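Local atomic coordinates of TraI domain-containing protein (PDB entry 2IPQ), a protein that is of unknown function but probably takes part in conjugal DNA transfer, this chain being its C-terminal TraI-like domain of the helix-turn-helix clan. Residues Gly38-Val44 and Thr109-Met115; Trp91-Glu97 and Phe130-Ile134. All coordinates share one frame; numbering follows the deposited sequence.

Contact 1. Residues Gly38-Val44 and Thr109-Met115; sequences GFVFISV and TGYLIKM
Leu112 pushes its CD2 methyl into the notch between Phe39 and Phe41 on the neighbouring antiparallel strand, 3.9 Å from Phe39 CB and equally far from Phe41 CB. Its other methyl, CD1, lies over one face of the Phe39 ring near the rim, while CD2 meets the Phe41 ring at its edge. Phe41 has CG anti to the backbone N (chi1 174°), which swings its ring along the partner strand until CE1 stands 3.6 Å from Gly110 N. The other face, of Val40, Ile42, Tyr111 and Ile113, mixes branched aliphatic groups with one aromatic ring. Ile42 lays CG1 3.7 Å from Tyr111 CB and presses CD1 against Ile113 CD1 at 3.5 Å, a tight fit. Val44 CG1 rests 3.5 Å from Tyr111 CE1, its side chain crossing the tyrosine at about a right angle. At Gly110, which has no side chain, the strands draw in, its CA 4.2 Å from Ser43 CA. Paired backbone bonds join Val40 with Ile113 and Ile42 with Tyr111, and Val44 N closes the row on Thr109 O at 3.0 Å. Tyr111 OH reaches Glu77 and Gln73 of helix 68-77, with Phe76 of that helix edge-to-face with its ring. Ile118 of helix 115-118 covers Val40 and Ile113; strands 33-36 and 91-96 flank the pair within the five-stranded antiparallel sheet.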
loop_
_atom_site.group_PDB
_atom_site.type_symbol
_atom_site.label_atom_id
_atom_site.label_comp_id
_atom_site.label_asym_id
_atom_site.label_seq_id
_atom_site.Cartn_x
_atom_site.Cartn_y
_atom_site.Cartn_z
ATOM N N GLY A 38 -8.789 5.324 -7.854
ATOM C CA GLY A 38 -7.866 5.097 -8.951
ATOM C C GLY A 38 -6.520 4.619 -8.464
ATOM O O GLY A 38 -5.629 4.358 -9.264
ATOM N N PHE A 39 -6.372 4.501 -7.149
ATOM C CA PHE A 39 -5.073 4.242 -6.544
ATOM C C PHE A 39 -5.142 3.143 -5.500
ATOM O O PHE A 39 -6.207 2.888 -4.897
ATOM C CB PHE A 39 -4.516 5.527 -5.913
ATOM C CG PHE A 39 -4.067 6.537 -6.927
ATOM C CD1 PHE A 39 -2.865 6.374 -7.593
ATOM C CD2 PHE A 39 -4.855 7.641 -7.227
ATOM C CE1 PHE A 39 -2.442 7.301 -8.547
ATOM C CE2 PHE A 39 -4.452 8.567 -8.169
ATOM C CZ PHE A 39 -3.246 8.400 -8.828
ATOM N N VAL A 40 -4.006 2.488 -5.289
ATOM C CA VAL A 40 -3.848 1.621 -4.144
ATOM C C VAL A 40 -3.023 2.359 -3.102
ATOM O O VAL A 40 -1.915 2.742 -3.366
ATOM C CB VAL A 40 -3.169 0.311 -4.538
ATOM C CG1 VAL A 40 -2.969 -0.606 -3.277
ATOM C CG2 VAL A 40 -4.022 -0.417 -5.631
ATOM N N PHE A 41 -3.573 2.559 -1.914
ATOM C CA PHE A 41 -2.810 3.146 -0.829
ATOM C C PHE A 41 -2.151 2.052 -0.001
ATOM O O PHE A 41 -2.810 1.149 0.496
ATOM C CB PHE A 41 -3.733 3.985 0.064
ATOM C CG PHE A 41 -3.074 4.521 1.303
ATOM C CD1 PHE A 41 -2.356 5.710 1.262
ATOM C CD2 PHE A 41 -3.197 3.853 2.525
ATOM C CE1 PHE A 41 -1.744 6.223 2.412
ATOM C CE2 PHE A 41 -2.585 4.363 3.686
ATOM C CZ PHE A 41 -1.865 5.544 3.625
ATOM N N ILE A 42 -0.837 2.134 0.172
ATOM C CA ILE A 42 -0.178 1.183 1.052
ATOM C C ILE A 42 0.469 1.933 2.219
ATOM O O ILE A 42 1.321 2.844 2.059
ATOM C CB ILE A 42 0.828 0.285 0.283
ATOM C CG1 ILE A 42 2.026 1.114 -0.145
ATOM C CG2 ILE A 42 0.168 -0.357 -0.990
ATOM C CD1 ILE A 42 3.053 0.362 -1.037
ATOM N N SER A 43 0.079 1.555 3.414
ATOM C CA SER A 43 0.524 2.336 4.528
ATOM C C SER A 43 1.910 1.890 4.966
ATOM O O SER A 43 2.256 0.723 4.853
ATOM C CB SER A 43 -0.499 2.327 5.660
ATOM O OG SER A 43 -0.370 1.139 6.358
ATOM N N VAL A 44 2.704 2.838 5.434
ATOM C CA VAL A 44 4.058 2.572 5.927
ATOM C C VAL A 44 4.184 3.061 7.365
ATOM O O VAL A 44 3.656 4.115 7.721
ATOM C CB VAL A 44 5.206 3.204 5.063
ATOM C CG1 VAL A 44 4.854 3.274 3.571
ATOM C CG2 VAL A 44 5.559 4.518 5.553
ATOM N N THR A 109 0.154 7.321 6.988
ATOM C CA THR A 109 0.816 7.833 5.783
ATOM C C THR A 109 1.344 6.660 4.962
ATOM O O THR A 109 1.549 5.568 5.494
ATOM C CB THR A 109 1.916 8.932 6.069
ATOM O OG1 THR A 109 3.202 8.490 5.677
ATOM C CG2 THR A 109 1.952 9.349 7.509
ATOM N N GLY A 110 1.535 6.881 3.665
ATOM C CA GLY A 110 2.071 5.846 2.813
ATOM C C GLY A 110 1.995 6.241 1.362
ATOM O O GLY A 110 1.789 7.389 1.034
ATOM N N TYR A 111 2.140 5.251 0.502
ATOM C CA TYR A 111 2.337 5.458 -0.914
ATOM C C TYR A 111 1.007 5.328 -1.603
ATOM O O TYR A 111 0.141 4.591 -1.142
ATOM C CB TYR A 111 3.276 4.371 -1.435
ATOM C CG TYR A 111 4.701 4.494 -0.936
ATOM C CD1 TYR A 111 5.213 3.611 0.037
ATOM C CD2 TYR A 111 5.540 5.486 -1.432
ATOM C CE1 TYR A 111 6.565 3.730 0.497
ATOM C CE2 TYR A 111 6.871 5.614 -0.990
ATOM C CZ TYR A 111 7.374 4.738 -0.029
ATOM O OH TYR A 111 8.685 4.891 0.391
ATOM N N LEU A 112 0.848 6.035 -2.708
ATOM C CA LEU A 112 -0.196 5.732 -3.680
ATOM C C LEU A 112 0.364 5.040 -4.911
ATOM O O LEU A 112 1.350 5.481 -5.482
ATOM C CB LEU A 112 -0.898 7.025 -4.115
ATOM C CG LEU A 112 -1.788 7.696 -3.053
ATOM C CD1 LEU A 112 -2.429 8.869 -3.706
ATOM C CD2 LEU A 112 -2.824 6.749 -2.586
ATOM N N ILE A 113 -0.263 3.961 -5.340
ATOM C CA ILE A 113 0.187 3.275 -6.543
ATOM C C ILE A 113 -0.982 3.131 -7.506
ATOM O O ILE A 113 -2.041 2.632 -7.120
ATOM C CB ILE A 113 0.674 1.873 -6.158
ATOM C CG1 ILE A 113 1.877 1.993 -5.218
ATOM C CG2 ILE A 113 0.951 1.012 -7.416
ATOM C CD1 ILE A 113 2.052 0.789 -4.332
ATOM N N LYS A 114 -0.785 3.553 -8.749
ATOM C CA LYS A 114 -1.815 3.477 -9.779
ATOM C C LYS A 114 -2.354 2.074 -9.847
ATOM O O LYS A 114 -1.559 1.132 -9.892
ATOM C CB LYS A 114 -1.224 3.801 -11.141
ATOM C CG LYS A 114 -1.099 5.250 -11.453
ATOM C CD LYS A 114 -0.650 5.460 -12.918
ATOM C CE LYS A 114 -1.685 4.920 -13.903
ATOM N NZ LYS A 114 -1.491 5.418 -15.297
HETATM N N MSE A 115 -3.683 1.942 -9.868
HETATM C CA MSE A 115 -4.356 0.637 -9.875
HETATM C C MSE A 115 -3.809 -0.325 -10.919
HETATM O O MSE A 115 -3.661 -1.515 -10.651
HETATM C CB MSE A 115 -5.851 0.793 -10.163
HETATM C CG MSE A 115 -6.557 1.760 -9.268
HETATM SE SE MSE A 115 -7.859 0.913 -8.123
HETATM C CE MSE A 115 -9.500 1.529 -8.992
HETATM O O HOH W 1 1.249 4.964 8.347
#

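Contact 2. Residues Trp91-Glu97 and Phe130-Ile134; sequences WQCCLYE and FLKVI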
loop_
_atom_site.group_PDB
_atom_site.type_symbol
_atom_site.label_atom_id
_atom_site.label_comp_id
_atom_site.label_asym_id
_atom_site.label_seq_id
_atom_site.Cartn_x
_atom_site.Cartn_y
_atom_site.Cartn_z
ATOM N N TRP A 91 1.253 10.337 1.067
ATOM C CA TRP A 91 -0.020 10.952 1.396
ATOM C C TRP A 91 -0.482 10.551 2.809
ATOM O O TRP A 91 -0.243 9.414 3.278
ATOM C CB TRP A 91 -1.085 10.544 0.364
ATOM C CG TRP A 91 -1.051 11.339 -0.915
ATOM C CD1 TRP A 91 -1.889 12.367 -1.267
ATOM C CD2 TRP A 91 -0.137 11.169 -2.016
ATOM N NE1 TRP A 91 -1.542 12.855 -2.511
ATOM C CE2 TRP A 91 -0.474 12.139 -2.994
ATOM C CE3 TRP A 91 0.936 10.300 -2.266
ATOM C CZ2 TRP A 91 0.224 12.261 -4.206
ATOM C CZ3 TRP A 91 1.631 10.428 -3.464
ATOM C CH2 TRP A 91 1.266 11.397 -4.422
ATOM N N GLN A 92 -1.141 11.480 3.496
ATOM C CA GLN A 92 -1.832 11.131 4.725
ATOM C C GLN A 92 -3.249 10.700 4.484
ATOM O O GLN A 92 -3.919 11.180 3.563
ATOM C CB GLN A 92 -1.853 12.303 5.684
ATOM C CG GLN A 92 -0.524 12.551 6.311
ATOM C CD GLN A 92 -0.300 14.011 6.506
ATOM O OE1 GLN A 92 -0.969 14.644 7.335
ATOM N NE2 GLN A 92 0.634 14.574 5.733
ATOM N N CYS A 93 -3.710 9.798 5.337
ATOM C CA CYS A 93 -5.057 9.271 5.235
ATOM C C CYS A 93 -5.567 9.133 6.644
ATOM O O CYS A 93 -4.771 8.981 7.580
ATOM C CB CYS A 93 -5.028 7.890 4.592
ATOM S SG CYS A 93 -4.423 7.927 2.878
ATOM N N CYS A 94 -6.881 9.199 6.789
ATOM C CA CYS A 94 -7.537 8.855 8.024
ATOM C C CYS A 94 -8.115 7.468 7.828
ATOM O O CYS A 94 -8.867 7.235 6.882
ATOM C CB CYS A 94 -8.704 9.820 8.313
ATOM S SG CYS A 94 -8.188 11.516 8.532
ATOM N N LEU A 95 -7.782 6.547 8.717
ATOM C CA LEU A 95 -8.472 5.256 8.679
ATOM C C LEU A 95 -9.523 5.163 9.747
ATOM O O LEU A 95 -9.187 5.147 10.925
ATOM C CB LEU A 95 -7.471 4.109 8.807
ATOM C CG LEU A 95 -8.044 2.697 8.904
ATOM C CD1 LEU A 95 -8.509 2.222 7.530
ATOM C CD2 LEU A 95 -6.998 1.766 9.487
ATOM N N TYR A 96 -10.794 5.089 9.343
ATOM C CA TYR A 96 -11.914 4.985 10.291
ATOM C C TYR A 96 -12.261 3.545 10.622
ATOM O O TYR A 96 -11.998 2.665 9.823
ATOM C CB TYR A 96 -13.149 5.683 9.743
ATOM C CG TYR A 96 -12.984 7.161 9.619
ATOM C CD1 TYR A 96 -12.401 7.716 8.487
ATOM C CD2 TYR A 96 -13.400 8.014 10.632
ATOM C CE1 TYR A 96 -12.236 9.089 8.360
ATOM C CE2 TYR A 96 -13.239 9.391 10.518
ATOM C CZ TYR A 96 -12.649 9.915 9.372
ATOM O OH TYR A 96 -12.477 11.272 9.231
ATOM N N GLU A 97 -12.853 3.314 11.793
ATOM C CA GLU A 97 -13.437 2.010 12.156
ATOM C C GLU A 97 -14.835 1.751 11.568
ATOM O O GLU A 97 -15.255 0.592 11.443
ATOM C CB GLU A 97 -13.550 1.899 13.680
ATOM C CG GLU A 97 -14.128 3.159 14.293
ATOM C CD GLU A 97 -14.620 3.008 15.747
ATOM O OE1 GLU A 97 -14.197 2.055 16.462
ATOM O OE2 GLU A 97 -15.434 3.876 16.156
ATOM N N PHE A 130 -13.327 2.621 4.529
ATOM C CA PHE A 130 -12.736 3.006 5.813
ATOM C C PHE A 130 -11.688 4.136 5.697
ATOM O O PHE A 130 -11.467 4.909 6.640
ATOM C CB PHE A 130 -12.113 1.763 6.451
ATOM C CG PHE A 130 -13.139 0.680 6.771
ATOM C CD1 PHE A 130 -13.279 -0.429 5.958
ATOM C CD2 PHE A 130 -13.951 0.790 7.873
ATOM C CE1 PHE A 130 -14.214 -1.411 6.249
ATOM C CE2 PHE A 130 -14.886 -0.191 8.174
ATOM C CZ PHE A 130 -15.016 -1.286 7.362
ATOM N N LEU A 131 -11.053 4.235 4.532
ATOM C CA LEU A 131 -9.939 5.152 4.354
ATOM C C LEU A 131 -10.384 6.402 3.629
ATOM O O LEU A 131 -11.067 6.331 2.610
ATOM C CB LEU A 131 -8.875 4.482 3.524
ATOM C CG LEU A 131 -7.579 5.245 3.364
ATOM C CD1 LEU A 131 -6.651 4.809 4.504
ATOM C CD2 LEU A 131 -7.024 4.882 2.031
ATOM N N LYS A 132 -9.972 7.547 4.152
ATOM C CA LYS A 132 -10.135 8.835 3.493
ATOM C C LYS A 132 -8.732 9.417 3.255
ATOM O O LYS A 132 -7.961 9.562 4.199
ATOM C CB LYS A 132 -10.940 9.758 4.433
ATOM C CG LYS A 132 -11.450 11.048 3.816
ATOM C CD LYS A 132 -11.161 12.232 4.719
ATOM C CE LYS A 132 -12.306 12.572 5.662
ATOM N NZ LYS A 132 -11.982 13.818 6.455
ATOM N N VAL A 133 -8.404 9.739 2.008
ATOM C CA VAL A 133 -7.133 10.371 1.672
ATOM C C VAL A 133 -7.276 11.863 1.895
ATOM O O VAL A 133 -8.280 12.455 1.519
ATOM C CB VAL A 133 -6.759 10.099 0.176
ATOM C CG1 VAL A 133 -5.393 10.771 -0.235
ATOM C CG2 VAL A 133 -6.731 8.589 -0.082
ATOM N N ILE A 134 -6.285 12.488 2.511
ATOM C CA ILE A 134 -6.304 13.953 2.576
ATOM C C ILE A 134 -5.731 14.616 1.317
ATOM O O ILE A 134 -4.575 14.374 0.950
ATOM C CB ILE A 134 -5.586 14.497 3.822
ATOM C CG1 ILE A 134 -5.888 13.629 5.051
ATOM C CG2 ILE A 134 -6.003 15.945 4.065
ATOM C CD1 ILE A 134 -7.288 13.668 5.479
HETATM O O HOH W 2 -2.019 14.086 2.079
HETATM O O HOH W 3 -11.387 14.457 8.904
#
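Leu131 holds CG anti to its own N (chi1 -174°), which turns CD1 back over the partner strand, 3.5 Å from Cys93 CB and closer than usual for two carbons. Cys93 sets SG beside its backbone N instead (chi1 -64°), where the sulfur lies 3.8 Å from Val133 CG2. Cys93, Leu95, Leu131 and Val133 make up this apolar face of the antiparallel pair. Leu95 also sets CD1 against Phe130 CB, at the start of the partner segment. The other face, with Cys94 and Lys132, is partly polar. There Cys94 SG meets the Ile134 CD1 methyl at 3.8 Å, while the bent Lys132 chain runs out toward Tyr96, whose OH ends 3.8 Å from Lys132 NZ. A water accepts from Lys132 NZ at 2.6 Å and reaches Tyr96 OH through a weak, longer bond. Phe130 O sits in the plane of the Tyr96 ring, at its edge, and also takes the Tyr96 N-H at 2.8 Å. The Phe130 ring extends past the end of the ladder, with the Glu97 carbonyl oxygen at its edge, 3.4 Å from Phe130 CE2. Cys94 and Lys132 exchange two backbone bonds, and Ile134 N binds Gln92 O. A second water links Ile134 O to Gln92 N, extending the pairing to the last modelled residue. Within the chain, strand 131-133 is an outermost strand of the antiparallel sheet, and strand 91-96 passes its other edge to strand 105-114. Beneath the apolar face, Leu95 and Leu131 touch His34, Leu131 and Val133 touch Thr36 of strand 33-36, and Phe41 of strand 39-43 meets Leu131.

How the contacts relate
Both contacts are antiparallel ladders of one sheet, joined where strand 105-114 of contact 1 neighbours strand 91-96 of contact 2; Gly110 O and Trp91 N, 3.0 Å apart, probably form one of the bonds of that seam. Contact 1, its centre about 5 Å from the centre of the chain, is the more buried of the two, filled by aromatic and branched aliphatic groups with helices against one face. The centre of contact 2 is about 12 Å from that point, at the sheet margin: Cys93, Leu95, Leu131 and Val133 face inward, while Cys94 and Lys132 lie on the other side, where Lys132 shares a water with Tyr96. The Phe41 ring bridges the two, packing against Cys93.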